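Local coordinates for protein putative beta-glucosidase (PDB 5WAB) that hydrolyses beta-glucosidic linkages as a glycoside hydrolase of family 3, and may also release terminal arabinopyranosyl units from ginsenosides, at residues V403-L408 against N443-L448. Sequence-based numbering, arbitrary orientation.
Sequences VVLMFL and NIVVVL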
ATOM      1  N   VAL A 403     -24.609   8.666  23.702  1.00 57.57           N
ATOM      2  CA  VAL A 403     -23.353   8.147  23.182  1.00 54.30           C
ATOM      3  C   VAL A 403     -22.424   9.327  22.929  1.00 51.27           C
ATOM      4  O   VAL A 403     -22.866  10.393  22.489  1.00 50.60           O
ATOM      5  CB  VAL A 403     -23.558   7.334  21.884  1.00 52.52           C
ATOM      6  CG1 VAL A 403     -22.257   6.674  21.449  1.00 49.87           C
ATOM      7  CG2 VAL A 403     -24.647   6.289  22.064  1.00 54.71           C
ATOM      8  N   VAL A 404     -21.141   9.143  23.225  1.00 48.76           N
ATOM      9  CA  VAL A 404     -20.122  10.149  22.954  1.00 45.25           C
ATOM     10  C   VAL A 404     -19.226   9.604  21.851  1.00 41.31           C
ATOM     11  O   VAL A 404     -18.638   8.525  21.989  1.00 40.77           O
ATOM     12  CB  VAL A 404     -19.327  10.534  24.213  1.00 46.17           C
ATOM     13  CG1 VAL A 404     -18.900   9.317  24.981  1.00 47.58           C
ATOM     14  CG2 VAL A 404     -18.120  11.385  23.841  1.00 44.63           C
ATOM     15  N   LEU A 405     -19.156  10.337  20.744  1.00 38.87           N
ATOM     16  CA  LEU A 405     -18.266  10.026  19.629  1.00 35.73           C
ATOM     17  C   LEU A 405     -17.013  10.880  19.789  1.00 34.78           C
ATOM     18  O   LEU A 405     -17.027  12.080  19.508  1.00 32.17           O
ATOM     19  CB  LEU A 405     -18.965  10.292  18.301  1.00 34.01           C
ATOM     20  CG  LEU A 405     -20.251   9.492  18.086  1.00 34.29           C
ATOM     21  CD1 LEU A 405     -20.914   9.850  16.763  1.00 34.03           C
ATOM     22  CD2 LEU A 405     -19.965   8.000  18.170  1.00 34.52           C
ATOM     23  N   MET A 406     -15.932  10.261  20.255  1.00 34.17           N
ATOM     24  CA  MET A 406     -14.682  10.963  20.509  1.00 33.88           C
ATOM     25  C   MET A 406     -13.703  10.693  19.380  1.00 32.62           C
ATOM     26  O   MET A 406     -13.394   9.535  19.083  1.00 32.69           O
ATOM     27  CB  MET A 406     -14.065  10.534  21.834  1.00 35.80           C
ATOM     28  CG  MET A 406     -12.878  11.384  22.217  1.00 36.90           C
ATOM     29  SD  MET A 406     -12.382  11.049  23.899  1.00 39.53           S
ATOM     30  CE  MET A 406     -13.941  11.345  24.724  1.00 41.48           C
ATOM     31  N   PHE A 407     -13.202  11.764  18.770  1.00 32.04           N
ATOM     32  CA  PHE A 407     -12.320  11.669  17.610  1.00 30.63           C
ATOM     33  C   PHE A 407     -10.891  11.966  18.050  1.00 26.40           C
ATOM     34  O   PHE A 407     -10.564  13.103  18.408  1.00 26.90           O
ATOM     35  CB  PHE A 407     -12.785  12.621  16.511  1.00 31.26           C
ATOM     36  CG  PHE A 407     -14.049  12.176  15.830  1.00 31.32           C
ATOM     37  CD1 PHE A 407     -15.272  12.270  16.478  1.00 33.24           C
ATOM     38  CD2 PHE A 407     -14.017  11.668  14.547  1.00 29.70           C
ATOM     39  CE1 PHE A 407     -16.437  11.864  15.861  1.00 33.40           C
ATOM     40  CE2 PHE A 407     -15.184  11.259  13.920  1.00 31.34           C
ATOM     41  CZ  PHE A 407     -16.391  11.357  14.579  1.00 33.05           C
ATOM     42  N   LEU A 408     -10.048  10.942  18.029  1.00 25.60           N
ATOM     43  CA  LEU A 408      -8.665  11.033  18.465  1.00 25.26           C
ATOM     44  C   LEU A 408      -7.732  10.676  17.310  1.00 25.57           C
ATOM     45  O   LEU A 408      -8.165  10.252  16.232  1.00 24.01           O
ATOM     46  CB  LEU A 408      -8.434  10.109  19.658  1.00 27.41           C
ATOM     47  CG  LEU A 408      -9.490  10.253  20.754  1.00 29.04           C
ATOM     48  CD1 LEU A 408      -9.315   9.192  21.840  1.00 29.37           C
ATOM     49  CD2 LEU A 408      -9.450  11.660  21.338  1.00 28.32           C
ATOM     50  N   ASN A 443     -20.216   4.954  27.600  1.00 54.07           N
ATOM     51  CA  ASN A 443     -20.658   4.665  26.236  1.00 51.57           C
ATOM     52  C   ASN A 443     -19.876   5.567  25.289  1.00 47.78           C
ATOM     53  O   ASN A 443     -20.370   6.579  24.786  1.00 47.48           O
ATOM     54  CB  ASN A 443     -22.159   4.872  26.098  1.00 52.90           C
ATOM     55  CG  ASN A 443     -22.954   3.830  26.842  1.00 56.29           C
ATOM     56  OD1 ASN A 443     -22.585   2.657  26.867  1.00 56.82           O
ATOM     57  ND2 ASN A 443     -24.046   4.253  27.468  1.00 59.21           N
ATOM     58  N   ILE A 444     -18.626   5.181  25.048  1.00 44.43           N
ATOM     59  CA  ILE A 444     -17.691   5.957  24.243  1.00 41.21           C
ATOM     60  C   ILE A 444     -17.366   5.178  22.977  1.00 38.51           C
ATOM     61  O   ILE A 444     -17.084   3.976  23.034  1.00 36.81           O
ATOM     62  CB  ILE A 444     -16.406   6.272  25.024  1.00 39.91           C
ATOM     63  CG1 ILE A 444     -16.735   7.014  26.320  1.00 40.47           C
ATOM     64  CG2 ILE A 444     -15.460   7.090  24.164  1.00 37.50           C
ATOM     65  CD1 ILE A 444     -15.531   7.452  27.102  1.00 39.77           C
ATOM     66  N   VAL A 445     -17.434   5.855  21.835  1.00 35.24           N
ATOM     67  CA  VAL A 445     -16.875   5.357  20.583  1.00 35.41           C
ATOM     68  C   VAL A 445     -15.719   6.271  20.201  1.00 34.90           C
ATOM     69  O   VAL A 445     -15.901   7.486  20.051  1.00 31.45           O
ATOM     70  CB  VAL A 445     -17.923   5.292  19.462  1.00 35.32           C
ATOM     71  CG1 VAL A 445     -17.312   4.674  18.218  1.00 33.58           C
ATOM     72  CG2 VAL A 445     -19.137   4.497  19.902  1.00 37.28           C
ATOM     73  N   VAL A 446     -14.532   5.692  20.057  1.00 28.76           N
ATOM     74  CA  VAL A 446     -13.342   6.416  19.630  1.00 28.08           C
ATOM     75  C   VAL A 446     -13.134   6.176  18.138  1.00 27.33           C
ATOM     76  O   VAL A 446     -13.086   5.025  17.690  1.00 27.29           O
ATOM     77  CB  VAL A 446     -12.112   5.987  20.445  1.00 28.27           C
ATOM     78  CG1 VAL A 446     -10.830   6.499  19.801  1.00 27.28           C
ATOM     79  CG2 VAL A 446     -12.233   6.495  21.870  1.00 29.70           C
ATOM     80  N   VAL A 447     -13.044   7.257  17.365  1.00 27.80           N
ATOM     81  CA  VAL A 447     -12.703   7.204  15.944  1.00 27.25           C
ATOM     82  C   VAL A 447     -11.284   7.728  15.771  1.00 27.21           C
ATOM     83  O   VAL A 447     -10.983   8.858  16.176  1.00 27.66           O
ATOM     84  CB  VAL A 447     -13.692   8.016  15.090  1.00 27.97           C
ATOM     85  CG1 VAL A 447     -13.318   7.922  13.617  1.00 27.16           C
ATOM     86  CG2 VAL A 447     -15.120   7.538  15.327  1.00 28.22           C
ATOM     87  N   LEU A 448     -10.427   6.930  15.134  1.00 26.17           N
ATOM     88  CA  LEU A 448      -9.004   7.226  15.016  1.00 26.08           C
ATOM     89  C   LEU A 448      -8.666   7.847  13.664  1.00 26.93           C
ATOM     90  O   LEU A 448      -9.122   7.376  12.618  1.00 26.34           O
ATOM     91  CB  LEU A 448      -8.175   5.952  15.203  1.00 25.22           C
ATOM     92  CG  LEU A 448      -8.151   5.305  16.588  1.00 25.38           C
ATOM     93  CD1 LEU A 448      -7.460   3.952  16.528  1.00 24.57           C
ATOM     94  CD2 LEU A 448      -7.454   6.212  17.587  1.00 26.01           C
TER
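Strands 403-409 and 444-449, with helix 428-438 between them in sequence, form a beta-alpha-beta unit in the C-terminal domain of this family 3 glycosidase, and segments 403-408 and 443-448 cover its two parallel strands, the second beginning at Ile444, with axes inclined at 27°. Five backbone hydrogen bonds join them. Val404 is gripped on both its polar atoms: its N donates to Asn443 O at 3.1 Å, and its O receives Val445 N at 2.9 Å, both bonds nearly straight. Met406 repeats the pattern, its N donating to Val445 O (2.8 Å) and its O accepting from Val447 N, and Leu408 N closes the series on Val447 O. Asn443, an exposed polar residue, is at home just before the strand, and its carbonyl begins the pairing.

Leu405, Val445, Phe407 and Val447 share one face of the sheet. Phe407 has CG anti to its carbonyl carbon (chi1 -72°), which lays the ring alongside Val447; CB of Val447 sits over the ring face, 4.0 Å from the Phe407 centroid, in a CH-pi contact. The compact branched valine fits against the face of the flat ring. Leu405 lies alongside Val445, its CD2 leaning across to Val445 CB at 3.6 Å, an apolar contact. On the other face, Val404 CG1, in the crowded position between N and carbonyl carbon (chi1 46°), lies 3.4 Å from Ile444 CG1, and the Leu408 and Val446 side chains cross at about a right angle, CD1 of Leu408 3.7 Å from Val446 CG1. Beta-branched residues, which favour extended backbone, dominate strand 444-448; longer apolar chains in 403-408 reach helices on both faces.

The pair lies inside a mixed sheet, flanked by strands 334-337 and 465-468. Helix 428-438 packs on Met406, Leu408 and Ile444, whereas helix 476-484 packs against Leu405, Phe407 and Val447 on the opposite face.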